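Long-range contact in protein Niban 2 (Homo sapiens, PDB 7CTP), which may suppress apoptosis and may promote melanoma cell invasion in vitro, and has cadherin-binding and transcription coactivator activity: residues Y215-L221 with L239-E243. Residues are numbered along the deposited sequence; the frame is centred on the assembly and turned at random.
Sequences YRQSKEL and LVMEE
Y215 OH donates an unusually short hydrogen bond to E243 OE1, 2.5 Å. The hydroxyl meets the syn lone pair of OE1, and ring and carboxylate lie 20° from coplanar. The Y215 ring swings toward helix 232-252 because its CG is anti to the backbone N (chi1 177°). One turn back, both methyls of L239 lie near Y215 CD1, with L239 CD1 at 3.9 Å.

R216 and E242 form a side-on salt bridge. R216 NE donates to E242 OE1 at 3.2 Å, and R216 NH1 donates to E242 OE2 at 3.0 Å. Both bonds are nearly straight, and each uses a syn lone pair. The two planes lie 9° apart, and two bonds, one to each oxygen, limit the carboxylate's rotation. A bend at chi3 turns the guanidinium to its partner, while R216 CG rests 3.7 Å from L239 CD1. L221 CB sits over one guanidinium face, and W225 adds a cation-pi contact.

A methionine in place of R216 would probably leave the E242 carboxylate without its cationic mate and freer to turn. Helix 204-218 ends in a Schellman motif with E220 as C-prime residue, which brings L221 back beside R216. I23 and E26 of helix 10-48 touch Y215.

In the largely helical part of this Niban 2 fragment, which also carries a PH domain, the contact joins the end of helix 204-218 and the following turn to helix 232-252 through two polar pairs packed round L239. K219, salt-bridged to E26, could only partly offset the charge of E243. The short Y215 bond and the R216-E242 pair probably hold both carboxylates in place.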
# COMPACT_ATOMS: atom_id res chain seq x y z
N TYR A 215 -9.77 11.17 10.32
CA TYR A 215 -10.61 10.42 11.25
C TYR A 215 -9.78 9.83 12.38
O TYR A 215 -10.13 9.97 13.56
CB TYR A 215 -11.39 9.32 10.52
CG TYR A 215 -12.23 8.48 11.47
CD1 TYR A 215 -11.67 7.40 12.15
CD2 TYR A 215 -13.55 8.79 11.72
CE1 TYR A 215 -12.41 6.65 13.03
CE2 TYR A 215 -14.31 8.03 12.61
CZ TYR A 215 -13.73 6.97 13.27
OH TYR A 215 -14.47 6.21 14.16
N ARG A 216 -8.67 9.17 12.04
CA ARG A 216 -7.83 8.57 13.06
C ARG A 216 -7.26 9.63 14.00
O ARG A 216 -7.22 9.43 15.22
CB ARG A 216 -6.73 7.73 12.41
CG ARG A 216 -7.29 6.42 11.81
CD ARG A 216 -6.24 5.42 11.32
NE ARG A 216 -5.74 4.53 12.38
CZ ARG A 216 -4.52 4.63 12.88
NH1 ARG A 216 -4.10 3.80 13.83
NH2 ARG A 216 -3.69 5.55 12.40
N GLN A 217 -6.86 10.79 13.45
CA GLN A 217 -6.39 11.89 14.29
C GLN A 217 -7.46 12.35 15.27
O GLN A 217 -7.16 12.74 16.40
CB GLN A 217 -5.92 13.05 13.42
CG GLN A 217 -4.53 12.87 12.86
CD GLN A 217 -4.12 13.97 11.91
OE1 GLN A 217 -3.23 13.78 11.08
NE2 GLN A 217 -4.77 15.13 12.00
N SER A 218 -8.73 12.31 14.85
CA SER A 218 -9.82 12.72 15.73
C SER A 218 -10.03 11.74 16.87
O SER A 218 -10.66 12.09 17.88
CB SER A 218 -11.11 12.90 14.92
OG SER A 218 -11.80 11.67 14.80
N LYS A 219 -9.50 10.52 16.74
CA LYS A 219 -9.48 9.53 17.81
C LYS A 219 -8.14 9.48 18.51
O LYS A 219 -7.82 8.50 19.19
CB LYS A 219 -9.83 8.15 17.23
CG LYS A 219 -11.09 8.16 16.38
CD LYS A 219 -12.31 8.57 17.19
CE LYS A 219 -13.56 8.57 16.32
NZ LYS A 219 -14.72 9.23 16.98
N GLU A 220 -7.33 10.54 18.34
CA GLU A 220 -6.02 10.68 18.96
C GLU A 220 -5.04 9.60 18.50
O GLU A 220 -4.15 9.19 19.25
CB GLU A 220 -6.16 10.73 20.49
CG GLU A 220 -6.85 12.03 20.95
CD GLU A 220 -7.17 12.11 22.44
OE1 GLU A 220 -8.35 11.90 22.81
OE2 GLU A 220 -6.25 12.41 23.23
N LEU A 221 -5.17 9.16 17.24
CA LEU A 221 -4.27 8.18 16.64
C LEU A 221 -3.44 8.88 15.57
O LEU A 221 -3.97 9.24 14.51
CB LEU A 221 -5.04 7.00 16.06
CG LEU A 221 -5.93 6.22 17.03
CD1 LEU A 221 -6.66 5.12 16.28
CD2 LEU A 221 -5.10 5.65 18.16
N LEU A 239 -10.41 -0.05 9.56
CA LEU A 239 -10.69 1.06 10.46
C LEU A 239 -11.74 0.69 11.50
O LEU A 239 -11.56 0.93 12.70
CB LEU A 239 -11.16 2.27 9.66
CG LEU A 239 -11.35 3.60 10.39
CD1 LEU A 239 -9.99 4.19 10.77
CD2 LEU A 239 -12.11 4.55 9.48
N VAL A 240 -12.86 0.12 11.04
CA VAL A 240 -13.94 -0.30 11.94
C VAL A 240 -13.45 -1.37 12.91
O VAL A 240 -13.70 -1.30 14.11
CB VAL A 240 -15.16 -0.78 11.14
CG1 VAL A 240 -16.22 -1.38 12.08
CG2 VAL A 240 -15.76 0.37 10.34
N MET A 241 -12.77 -2.41 12.39
CA MET A 241 -12.31 -3.50 13.26
C MET A 241 -11.33 -2.99 14.31
O MET A 241 -11.36 -3.45 15.46
CB MET A 241 -11.66 -4.61 12.45
CG MET A 241 -12.61 -5.37 11.50
SD MET A 241 -14.00 -6.17 12.33
CE MET A 241 -13.16 -7.45 13.27
N GLU A 242 -10.45 -2.07 13.94
CA GLU A 242 -9.51 -1.51 14.91
C GLU A 242 -10.27 -0.86 16.06
O GLU A 242 -9.90 -1.02 17.23
CB GLU A 242 -8.58 -0.51 14.24
CG GLU A 242 -7.69 0.28 15.21
CD GLU A 242 -6.86 1.35 14.51
OE1 GLU A 242 -7.40 2.13 13.70
OE2 GLU A 242 -5.64 1.38 14.76
N GLU A 243 -11.34 -0.15 15.75
CA GLU A 243 -12.08 0.58 16.77
C GLU A 243 -12.95 -0.35 17.61
O GLU A 243 -13.01 -0.21 18.83
CB GLU A 243 -12.91 1.67 16.11
CG GLU A 243 -13.55 2.63 17.09
CD GLU A 243 -14.00 3.93 16.45
OE1 GLU A 243 -13.36 4.38 15.48
OE2 GLU A 243 -15.01 4.49 16.93